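Local coordinates for protein polycyclic ketone monooxygenase (Myceliophthora thermophila, PDB 5MQ6) that inserts a single oxygen atom next to the carbonyl of ketones, polycyclic ones especially, yielding esters or lactones with FAD as cofactor, at residues A94-E99 with T544-T549; G304-G309 with W356-A361; N526-P531 with Q554-A559. All coordinates share one frame; numbering follows the deposited sequence.

Contact 1: A94-E99 with T544-T549. With FAD (flavin-adenine dinucleotide), chain B.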
loop_
_atom_site.group_PDB
_atom_site.type_symbol
_atom_site.label_atom_id
_atom_site.label_comp_id
_atom_site.label_asym_id
_atom_site.label_seq_id
_atom_site.Cartn_x
_atom_site.Cartn_y
_atom_site.Cartn_z
ATOM N N ALA A 94 -16.109 3.915 8.181
ATOM C CA ALA A 94 -16.893 4.732 9.098
ATOM C C ALA A 94 -18.044 5.426 8.379
ATOM O O ALA A 94 -19.236 5.365 8.829
ATOM C CB ALA A 94 -16.019 5.801 9.759
ATOM N N VAL A 95 -17.712 6.067 7.268
ATOM C CA VAL A 95 -18.742 6.677 6.454
ATOM C C VAL A 95 -19.816 5.641 5.998
ATOM O O VAL A 95 -21.019 5.898 6.086
ATOM C CB VAL A 95 -18.139 7.374 5.218
ATOM C CG1 VAL A 95 -19.259 7.824 4.279
ATOM C CG2 VAL A 95 -17.338 8.615 5.614
ATOM N N ARG A 96 -19.402 4.466 5.560
ATOM C CA ARG A 96 -20.327 3.496 5.075
ATOM C C ARG A 96 -21.236 2.989 6.205
ATOM O O ARG A 96 -22.428 2.784 5.998
ATOM C CB ARG A 96 -19.625 2.299 4.395
ATOM C CG ARG A 96 -19.562 2.299 2.881
ATOM C CD ARG A 96 -18.571 3.242 2.303
ATOM N NE ARG A 96 -18.688 3.396 0.865
ATOM C CZ ARG A 96 -18.049 2.701 -0.067
ATOM N NH1 ARG A 96 -17.176 1.754 0.200
ATOM N NH2 ARG A 96 -18.311 2.986 -1.302
ATOM N N LEU A 97 -20.683 2.738 7.383
ATOM C CA LEU A 97 -21.489 2.343 8.524
ATOM C C LEU A 97 -22.547 3.425 8.859
ATOM O O LEU A 97 -23.747 3.131 9.073
ATOM C CB LEU A 97 -20.631 2.098 9.690
ATOM C CG LEU A 97 -19.721 0.863 9.738
ATOM C CD1 LEU A 97 -18.872 1.011 10.990
ATOM C CD2 LEU A 97 -20.477 -0.488 9.787
ATOM N N ALA A 98 -22.093 4.663 8.894
ATOM C CA ALA A 98 -23.000 5.783 9.205
ATOM C C ALA A 98 -24.144 5.815 8.173
ATOM O O ALA A 98 -25.249 5.796 8.578
ATOM C CB ALA A 98 -22.263 7.109 9.231
ATOM N N GLU A 99 -23.864 5.744 6.869
ATOM C CA GLU A 99 -24.881 5.781 5.795
ATOM C C GLU A 99 -25.739 4.507 5.770
ATOM O O GLU A 99 -26.875 4.524 5.345
ATOM C CB GLU A 99 -24.243 5.939 4.421
ATOM C CG GLU A 99 -23.447 7.231 4.264
ATOM C CD GLU A 99 -24.329 8.449 4.152
ATOM O OE1 GLU A 99 -25.494 8.316 3.725
ATOM O OE2 GLU A 99 -23.861 9.532 4.504
ATOM N N THR A 544 -10.006 -0.620 -4.648
ATOM C CA THR A 544 -10.060 -1.781 -3.828
ATOM C C THR A 544 -10.775 -1.541 -2.477
ATOM O O THR A 544 -11.620 -2.297 -2.064
ATOM C CB THR A 544 -8.637 -2.261 -3.573
ATOM O OG1 THR A 544 -7.947 -2.362 -4.839
ATOM C CG2 THR A 544 -8.694 -3.643 -2.808
ATOM N N LEU A 545 -10.404 -0.478 -1.827
ATOM C CA LEU A 545 -10.979 -0.098 -0.546
ATOM C C LEU A 545 -12.433 0.228 -0.676
ATOM O O LEU A 545 -13.185 -0.138 0.217
ATOM C CB LEU A 545 -10.280 1.106 0.077
ATOM C CG LEU A 545 -8.845 0.918 0.545
ATOM C CD1 LEU A 545 -8.223 2.254 0.974
ATOM C CD2 LEU A 545 -8.862 -0.000 1.741
ATOM N N ASP A 546 -12.812 0.917 -1.763
ATOM C CA ASP A 546 -14.214 1.197 -2.098
ATOM C C ASP A 546 -14.997 -0.123 -2.143
ATOM O O ASP A 546 -15.921 -0.371 -1.309
ATOM C CB ASP A 546 -14.267 1.929 -3.447
ATOM C CG ASP A 546 -15.687 2.188 -3.953
ATOM O OD1 ASP A 546 -16.682 1.891 -3.244
ATOM O OD2 ASP A 546 -15.844 2.713 -5.094
ATOM N N VAL A 547 -14.534 -1.011 -2.994
ATOM C CA VAL A 547 -15.190 -2.325 -3.176
ATOM C C VAL A 547 -15.270 -3.094 -1.869
ATOM O O VAL A 547 -16.353 -3.601 -1.487
ATOM C CB VAL A 547 -14.563 -3.153 -4.297
ATOM C CG1 VAL A 547 -15.081 -4.598 -4.293
ATOM C CG2 VAL A 547 -14.770 -2.443 -5.645
ATOM N N GLY A 548 -14.143 -3.146 -1.172
ATOM C CA GLY A 548 -14.064 -3.999 -0.017
ATOM C C GLY A 548 -14.849 -3.472 1.193
ATOM O O GLY A 548 -15.540 -4.252 1.838
ATOM N N THR A 549 -14.714 -2.198 1.502
ATOM C CA THR A 549 -15.472 -1.604 2.592
ATOM C C THR A 549 -16.988 -1.696 2.361
ATOM O O THR A 549 -17.729 -2.077 3.302
ATOM C CB THR A 549 -15.043 -0.151 2.953
ATOM O OG1 THR A 549 -15.296 0.697 1.878
ATOM C CG2 THR A 549 -13.535 -0.075 3.452
HETATM P PA FAD B . -3.229 3.443 5.647
HETATM O O1A FAD B . -1.893 2.778 5.705
HETATM O O2A FAD B . -3.423 4.745 4.891
HETATM O O5B FAD B . -3.718 3.697 7.156
HETATM C C5B FAD B . -3.642 2.674 8.091
HETATM C C4B FAD B . -3.280 3.278 9.432
HETATM O O4B FAD B . -3.429 2.230 10.409
HETATM C C3B FAD B . -1.855 3.806 9.567
HETATM O O3B FAD B . -1.867 5.053 10.214
HETATM C C2B FAD B . -1.172 2.779 10.427
HETATM O O2B FAD B . -0.124 3.322 11.193
HETATM C C1B FAD B . -2.327 2.291 11.275
HETATM N N9A FAD B . -2.079 1.006 11.880
HETATM C C8A FAD B . -1.685 -0.133 11.241
HETATM N N7A FAD B . -1.528 -1.085 12.156
HETATM C C5A FAD B . -1.786 -0.601 13.382
HETATM C C6A FAD B . -1.814 -1.168 14.742
HETATM N N6A FAD B . -1.498 -2.405 15.064
HETATM N N1A FAD B . -2.215 -0.323 15.656
HETATM C C2A FAD B . -2.526 0.971 15.404
HETATM N N3A FAD B . -2.528 1.578 14.240
HETATM C C4A FAD B . -2.130 0.795 13.189
HETATM N N1 FAD B . -1.990 4.005 -3.385
HETATM C C2 FAD B . -2.716 4.370 -4.493
HETATM O O2 FAD B . -3.654 3.684 -4.877
HETATM N N3 FAD B . -2.410 5.485 -5.172
HETATM C C4 FAD B . -1.383 6.253 -4.775
HETATM O O4 FAD B . -1.158 7.261 -5.431
HETATM C C4X FAD B . -0.542 5.952 -3.604
HETATM N N5 FAD B . 0.531 6.699 -3.180
HETATM C C5X FAD B . 1.210 6.288 -2.080
HETATM C C6 FAD B . 2.378 7.058 -1.601
HETATM C C7 FAD B . 3.051 6.526 -0.400
HETATM C C7M FAD B . 4.252 7.235 0.183
HETATM C C8 FAD B . 2.615 5.275 0.286
HETATM C C8M FAD B . 3.299 4.718 1.533
HETATM C C9 FAD B . 1.527 4.577 -0.199
HETATM C C9A FAD B . 0.818 5.033 -1.346
HETATM N N10 FAD B . -0.266 4.266 -1.805
HETATM C C10 FAD B . -0.970 4.729 -2.920
HETATM C "C1'" FAD B . -0.754 3.063 -1.093
HETATM C "C2'" FAD B . -1.611 3.604 0.126
HETATM O "O2'" FAD B . -1.148 2.982 1.332
HETATM C "C3'" FAD B . -3.161 3.434 -0.037
HETATM O "O3'" FAD B . -3.588 4.134 -1.209
HETATM C "C4'" FAD B . -4.063 4.026 1.072
HETATM O "O4'" FAD B . -3.643 5.367 1.586
HETATM C "C5'" FAD B . -4.205 3.015 2.228
HETATM O "O5'" FAD B . -5.358 3.434 3.023
HETATM P P FAD B . -5.586 2.504 4.330
HETATM O O1P FAD B . -6.498 3.374 5.271
HETATM O O2P FAD B . -5.987 1.119 3.804
HETATM O O3P FAD B . -4.090 2.267 4.974
#
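R96 reaches from helix 88-99 to helix 541-562 and carries every polar link between A94-E99 and T544-T549. The axes of the two short segments approach no closer than 11.1 Å, at 37° between their N-to-C directions, a separation bridged by one long side chain. Charge supplies the first interaction. R96 NH2 forms a salt bridge with D546 OD1 at 2.8 Å, through a nearly straight N-H...O bond (165°), with the oxygen close to the guanidinium plane but approached from above the plane of its own carboxylate. The second interaction is with the main chain: R96 NH1 donates to D546 O at 2.9 Å. The end-on grip of two nitrogens on two atoms of D546 fixes the rotation of the guanidinium, whose chain reaches this position through a bend about CB-CG. With CG anti to the backbone N, the D546 carboxylate comes near R96; its OD2 forms a salt bridge with R330, so the buried group is held between two arginines, which would be expected to favour its charged form.

Helix 88-99 begins within a GxGxxG-type sequence, consistent with the FAD-binding turn of a Rossmann fold, and G89 there binds FAD; R96 thus joins that dinucleotide-binding unit to a helix from far along the chain. A third, weak hydrogen bond runs from R96 NH1 to T549 OG1, short at 2.7 Å but bent to 128°. T549 OG1 in turn donates to L545 O at 2.8 Å, while T549 N reaches the same carbonyl from the opposite face.

Van der Waals contacts lie on the cofactor side. L545 turns its methyls from R96 toward FAD, with CD2 3.7 Å from phosphate oxygen O2P, and also touches L92. L92 and Y93 pack against T549, and the side chain of R96 also touches V553.

Contact 2: G304-G309 with W356-A361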
loop_
_atom_site.group_PDB
_atom_site.type_symbol
_atom_site.label_atom_id
_atom_site.label_comp_id
_atom_site.label_asym_id
_atom_site.label_seq_id
_atom_site.Cartn_x
_atom_site.Cartn_y
_atom_site.Cartn_z
ATOM N N GLY A 304 11.578 2.132 -13.543
ATOM C CA GLY A 304 11.104 2.558 -14.816
ATOM C C GLY A 304 10.216 3.775 -14.649
ATOM O O GLY A 304 9.124 3.709 -14.138
ATOM N N VAL A 305 10.720 4.883 -15.110
ATOM C CA VAL A 305 10.170 6.165 -14.916
ATOM C C VAL A 305 9.453 6.646 -16.174
ATOM O O VAL A 305 10.072 6.973 -17.193
ATOM C CB VAL A 305 11.273 7.141 -14.493
ATOM C CG1 VAL A 305 10.661 8.533 -14.236
ATOM C CG2 VAL A 305 11.941 6.619 -13.258
ATOM N N TRP A 306 8.145 6.685 -16.091
ATOM C CA TRP A 306 7.316 7.103 -17.242
ATOM C C TRP A 306 6.889 8.550 -17.039
ATOM O O TRP A 306 7.291 9.164 -16.066
ATOM C CB TRP A 306 6.156 6.101 -17.411
ATOM C CG TRP A 306 5.464 6.051 -18.740
ATOM C CD1 TRP A 306 4.127 6.026 -18.920
ATOM C CD2 TRP A 306 6.060 6.050 -20.075
ATOM N NE1 TRP A 306 3.825 5.962 -20.259
ATOM C CE2 TRP A 306 4.979 5.953 -21.000
ATOM C CE3 TRP A 306 7.388 6.076 -20.573
ATOM C CZ2 TRP A 306 5.166 5.911 -22.388
ATOM C CZ3 TRP A 306 7.571 6.106 -21.976
ATOM C CH2 TRP A 306 6.465 5.998 -22.869
ATOM N N TRP A 307 6.114 9.109 -17.953
ATOM C CA TRP A 307 5.787 10.488 -17.922
ATOM C C TRP A 307 4.608 10.716 -16.965
ATOM O O TRP A 307 3.797 9.822 -16.744
ATOM C CB TRP A 307 5.438 10.993 -19.303
ATOM C CG TRP A 307 4.205 10.309 -19.944
ATOM C CD1 TRP A 307 4.212 9.184 -20.672
ATOM C CD2 TRP A 307 2.860 10.760 -19.917
ATOM N NE1 TRP A 307 2.948 8.875 -21.101
ATOM C CE2 TRP A 307 2.090 9.828 -20.667
ATOM C CE3 TRP A 307 2.214 11.870 -19.353
ATOM C CZ2 TRP A 307 0.727 9.954 -20.836
ATOM C CZ3 TRP A 307 0.874 12.015 -19.542
ATOM C CH2 TRP A 307 0.130 11.071 -20.263
ATOM N N ARG A 308 4.569 11.921 -16.378
ATOM C CA ARG A 308 3.490 12.307 -15.449
ATOM C C ARG A 308 2.392 13.167 -16.046
ATOM O O ARG A 308 1.181 12.860 -15.884
ATOM C CB ARG A 308 4.083 13.007 -14.243
ATOM C CG ARG A 308 3.104 13.541 -13.186
ATOM C CD ARG A 308 2.583 12.406 -12.355
ATOM N NE ARG A 308 1.756 11.465 -13.160
ATOM C CZ ARG A 308 1.228 10.319 -12.661
ATOM N NH1 ARG A 308 1.389 9.961 -11.368
ATOM N NH2 ARG A 308 0.491 9.542 -13.446
ATOM N N GLY A 309 2.750 14.294 -16.673
ATOM C CA GLY A 309 1.717 15.156 -17.155
ATOM C C GLY A 309 0.759 15.806 -16.158
ATOM O O GLY A 309 -0.480 15.819 -16.332
ATOM N N TRP A 356 -0.708 5.456 -16.791
ATOM C CA TRP A 356 -1.207 4.168 -16.352
ATOM C C TRP A 356 -1.987 3.429 -17.447
ATOM O O TRP A 356 -2.116 2.236 -17.382
ATOM C CB TRP A 356 -2.178 4.364 -15.187
ATOM C CG TRP A 356 -1.519 4.693 -13.851
ATOM C CD1 TRP A 356 -1.461 5.933 -13.240
ATOM C CD2 TRP A 356 -0.943 3.762 -12.928
ATOM N NE1 TRP A 356 -0.864 5.799 -11.977
ATOM C CE2 TRP A 356 -0.530 4.488 -11.782
ATOM C CE3 TRP A 356 -0.713 2.396 -12.966
ATOM C CZ2 TRP A 356 0.107 3.882 -10.696
ATOM C CZ3 TRP A 356 -0.101 1.801 -11.906
ATOM C CH2 TRP A 356 0.313 2.546 -10.762
ATOM N N THR A 357 -2.510 4.142 -18.437
ATOM C CA THR A 357 -3.327 3.549 -19.498
ATOM C C THR A 357 -2.483 2.993 -20.653
ATOM O O THR A 357 -3.045 2.552 -21.664
ATOM C CB THR A 357 -4.397 4.561 -20.000
ATOM O OG1 THR A 357 -3.768 5.674 -20.668
ATOM C CG2 THR A 357 -5.164 5.107 -18.868
ATOM N N GLU A 358 -1.154 2.990 -20.497
ATOM C CA GLU A 358 -0.206 2.580 -21.521
ATOM C C GLU A 358 0.605 1.349 -21.160
ATOM O O GLU A 358 1.690 1.113 -21.730
ATOM C CB GLU A 358 0.789 3.716 -21.841
ATOM C CG GLU A 358 0.163 4.884 -22.529
ATOM C CD GLU A 358 1.141 6.033 -22.803
ATOM O OE1 GLU A 358 1.337 6.377 -23.964
ATOM O OE2 GLU A 358 1.702 6.614 -21.909
ATOM N N MET A 359 0.104 0.588 -20.199
ATOM C CA MET A 359 0.847 -0.542 -19.638
ATOM C C MET A 359 -0.095 -1.759 -19.414
ATOM O O MET A 359 -0.318 -2.210 -18.267
ATOM C CB MET A 359 1.545 -0.071 -18.367
ATOM C CG MET A 359 0.719 0.768 -17.446
ATOM S SD MET A 359 1.705 1.136 -15.943
ATOM C CE MET A 359 2.979 2.182 -16.594
ATOM N N PRO A 360 -0.653 -2.297 -20.512
ATOM C CA PRO A 360 -1.591 -3.412 -20.436
ATOM C C PRO A 360 -0.980 -4.715 -19.901
ATOM O O PRO A 360 -1.700 -5.540 -19.388
ATOM C CB PRO A 360 -2.050 -3.561 -21.914
ATOM C CG PRO A 360 -0.801 -3.157 -22.686
ATOM C CD PRO A 360 -0.332 -1.943 -21.910
ATOM N N ALA A 361 0.346 -4.839 -19.905
ATOM C CA ALA A 361 0.991 -5.983 -19.241
ATOM C C ALA A 361 1.018 -5.857 -17.749
ATOM O O ALA A 361 1.409 -6.835 -17.058
ATOM C CB ALA A 361 2.428 -6.209 -19.726
#
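E358 OE2 takes a hydrogen bond from each of two consecutive indoles, W306 NE1 at 2.8 Å and W307 NE1 at 2.7 Å. The two donors arrive differently. W307 NE1 meets the syn lone pair of E358 OE2, with its ring about perpendicular to the carboxylate (80° between planes), whereas W306 comes from above the carboxylate plane. The two NE1 atoms of W306 and W307 are only 3.2 Å apart; as both are donors, the shared acceptor holds them together. W307 CD1 sits over one face of the W306 ring, near its rim. W307 adopts this pose with CG between its backbone N and carbonyl carbon (chi1 62°), and E358 comes in with an extended chain beyond CG.

W306 belongs to the short strand 305-306, which pairs in parallel with strand 428-429; the contact thus ties this two-stranded sheet to the loop between helices 328-340 and 363-366. Backbone bonds to T428 and S430 hold W306, and the side chain of D431 receives the amides of R308 and G309.

Further out, R308 NH2 lies 4.1 Å from W356 CD1, the guanidinium turned 40° from the indole. D133 O, in a residue that binds FAD, accepts from both R308 NH1 and W356 NE1. R308 also makes a cation-pi contact with Y154, and W356 packs on L336 and L340, its side chain about 6 Å from FAD.

Contact 3: N526-P531 with Q554-A559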
loop_
_atom_site.group_PDB
_atom_site.type_symbol
_atom_site.label_atom_id
_atom_site.label_comp_id
_atom_site.label_asym_id
_atom_site.label_seq_id
_atom_site.Cartn_x
_atom_site.Cartn_y
_atom_site.Cartn_z
ATOM N N ASN A 526 -17.463 -11.840 13.735
ATOM C CA ASN A 526 -17.512 -10.412 13.860
ATOM C C ASN A 526 -16.212 -9.707 13.622
ATOM O O ASN A 526 -16.069 -8.571 14.009
ATOM C CB ASN A 526 -18.203 -9.968 15.163
ATOM C CG ASN A 526 -19.694 -10.208 15.121
ATOM O OD1 ASN A 526 -20.194 -10.884 14.210
ATOM N ND2 ASN A 526 -20.431 -9.647 16.115
ATOM N N LEU A 527 -15.305 -10.312 12.885
ATOM C CA LEU A 527 -14.035 -9.642 12.491
ATOM C C LEU A 527 -14.043 -9.618 11.012
ATOM O O LEU A 527 -14.312 -10.635 10.367
ATOM C CB LEU A 527 -12.840 -10.493 12.908
ATOM C CG LEU A 527 -11.453 -10.034 12.433
ATOM C CD1 LEU A 527 -11.048 -8.665 13.018
ATOM C CD2 LEU A 527 -10.399 -11.103 12.712
ATOM N N PHE A 528 -13.712 -8.456 10.464
ATOM C CA PHE A 528 -13.539 -8.280 9.050
ATOM C C PHE A 528 -12.310 -7.481 8.725
ATOM O O PHE A 528 -11.885 -6.698 9.540
ATOM C CB PHE A 528 -14.808 -7.586 8.443
ATOM C CG PHE A 528 -16.056 -8.423 8.554
ATOM C CD1 PHE A 528 -16.402 -9.364 7.540
ATOM C CD2 PHE A 528 -16.903 -8.260 9.607
ATOM C CE1 PHE A 528 -17.573 -10.085 7.661
ATOM C CE2 PHE A 528 -18.071 -9.037 9.743
ATOM C CZ PHE A 528 -18.423 -9.884 8.755
ATOM N N PHE A 529 -11.783 -7.649 7.519
ATOM C CA PHE A 529 -10.562 -6.989 7.132
ATOM C C PHE A 529 -10.624 -6.667 5.685
ATOM O O PHE A 529 -11.230 -7.387 4.923
ATOM C CB PHE A 529 -9.302 -7.795 7.526
ATOM C CG PHE A 529 -9.456 -9.320 7.433
ATOM C CD1 PHE A 529 -9.200 -9.987 6.248
ATOM C CD2 PHE A 529 -9.830 -10.116 8.539
ATOM C CE1 PHE A 529 -9.309 -11.389 6.142
ATOM C CE2 PHE A 529 -9.970 -11.518 8.398
ATOM C CZ PHE A 529 -9.728 -12.149 7.207
ATOM N N THR A 530 -9.950 -5.582 5.304
ATOM C CA THR A 530 -9.971 -5.142 3.911
ATOM C C THR A 530 -9.308 -6.233 3.107
ATOM O O THR A 530 -8.389 -6.830 3.546
ATOM C CB THR A 530 -9.317 -3.771 3.706
ATOM O OG1 THR A 530 -8.073 -3.706 4.384
ATOM C CG2 THR A 530 -10.066 -2.703 4.399
ATOM N N PRO A 531 -9.844 -6.561 1.970
ATOM C CA PRO A 531 -9.328 -7.766 1.339
ATOM C C PRO A 531 -7.918 -7.602 0.736
ATOM O O PRO A 531 -7.730 -6.735 -0.086
ATOM C CB PRO A 531 -10.373 -8.051 0.254
ATOM C CG PRO A 531 -10.997 -6.710 -0.061
ATOM C CD PRO A 531 -10.864 -5.871 1.157
ATOM N N GLN A 554 -22.079 -3.923 3.812
ATOM C CA GLN A 554 -23.329 -4.484 3.347
ATOM C C GLN A 554 -23.649 -5.898 3.922
ATOM O O GLN A 554 -24.805 -6.194 4.217
ATOM C CB GLN A 554 -23.411 -4.460 1.817
ATOM C CG GLN A 554 -23.496 -3.049 1.290
ATOM C CD GLN A 554 -24.773 -2.330 1.738
ATOM O OE1 GLN A 554 -25.846 -2.901 1.671
ATOM N NE2 GLN A 554 -24.656 -1.135 2.206
ATOM N N VAL A 555 -22.629 -6.750 4.093
ATOM C CA VAL A 555 -22.817 -8.043 4.722
ATOM C C VAL A 555 -23.275 -7.868 6.168
ATOM O O VAL A 555 -24.195 -8.577 6.679
ATOM C CB VAL A 555 -21.510 -8.825 4.670
ATOM C CG1 VAL A 555 -21.485 -9.987 5.665
ATOM C CG2 VAL A 555 -21.294 -9.337 3.238
ATOM N N ILE A 556 -22.589 -6.942 6.860
ATOM C CA ILE A 556 -22.980 -6.649 8.230
ATOM C C ILE A 556 -24.434 -6.080 8.307
ATOM O O ILE A 556 -25.237 -6.436 9.215
ATOM C CB ILE A 556 -21.973 -5.636 8.876
ATOM C CG1 ILE A 556 -20.627 -6.379 9.125
ATOM C CG2 ILE A 556 -22.555 -5.037 10.178
ATOM C CD1 ILE A 556 -19.491 -5.385 9.448
ATOM N N LYS A 557 -24.743 -5.146 7.409
ATOM C CA LYS A 557 -26.114 -4.605 7.303
ATOM C C LYS A 557 -27.177 -5.696 7.141
ATOM O O LYS A 557 -28.216 -5.722 7.882
ATOM C CB LYS A 557 -26.189 -3.555 6.217
ATOM C CG LYS A 557 -27.521 -2.838 6.183
ATOM C CD LYS A 557 -27.520 -1.974 4.933
ATOM C CE LYS A 557 -28.619 -0.963 4.968
ATOM N NZ LYS A 557 -29.878 -1.704 5.122
ATOM N N THR A 558 -26.888 -6.621 6.248
ATOM C CA THR A 558 -27.743 -7.750 6.016
ATOM C C THR A 558 -27.942 -8.577 7.260
ATOM O O THR A 558 -29.041 -8.903 7.607
ATOM C CB THR A 558 -27.223 -8.645 4.891
ATOM O OG1 THR A 558 -27.098 -7.847 3.726
ATOM C CG2 THR A 558 -28.165 -9.783 4.544
ATOM N N ALA A 559 -26.864 -8.950 7.889
ATOM C CA ALA A 559 -26.893 -9.796 9.071
ATOM C C ALA A 559 -27.639 -9.083 10.176
ATOM O O ALA A 559 -28.547 -9.692 10.787
ATOM C CB ALA A 559 -25.448 -10.180 9.509
#
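F528 and I556 make the tight part of this apolar contact between N526-P531 and Q554-A559. The closest pair is F528 CE2 with I556 CG1 at 3.7 Å, and the terminal I556 CD1 lies 3.9 Å from F528 CD2, so the CG1-CD1 arm lies obliquely by the CD2-CE2 bond of the ring. The two side chains pass each other in opposite directions. With CG1 anti to the carbonyl carbon (chi1 -71°) and CD1 extended beyond it, the end of I556 comes near F528. V555 is looser: its CG1 comes only to 4.4 Å from F528 CZ.

Strand 527-529 runs parallel to 218-221 at one side of the mixed sheet that includes the FAD-binding Rossmann strands, and helix 541-562 packs against it through F528. The F528 side chain also touches I552, C520 and V569, while I556 also touches Y218 and L102. All three residues that meet across the contact are buried.

Q554, K557 and T558, on the partly exposed side of the helix, make no contact with N526-P531. There T558 OG1 donates to Q554 O at 2.9 Å; this carbonyl also accepts from T558 N, the two donors lying on opposite faces of its plane.

From the N terminus, A94-E99 comes first and waits 445 residues for T544-T549, so contact 1 closes a very long loop. Contact 2 is nested inside it, joining strand 305-306 to the loop between helices 328-340 and 363-366 over a much shorter span. Contact 3 opens at N526-P531, before contact 1 has closed, and ends at Q554-A559; contacts 1 and 3 therefore cross. Both use helix 541-562, tying it to helix 88-99 and to strand 527-529, and they touch where G548 CA meets P531 CD at 3.9 Å. Contact 2 lies apart, its centre about 29 Å from that of contact 1 and about 35 Å from that of contact 3.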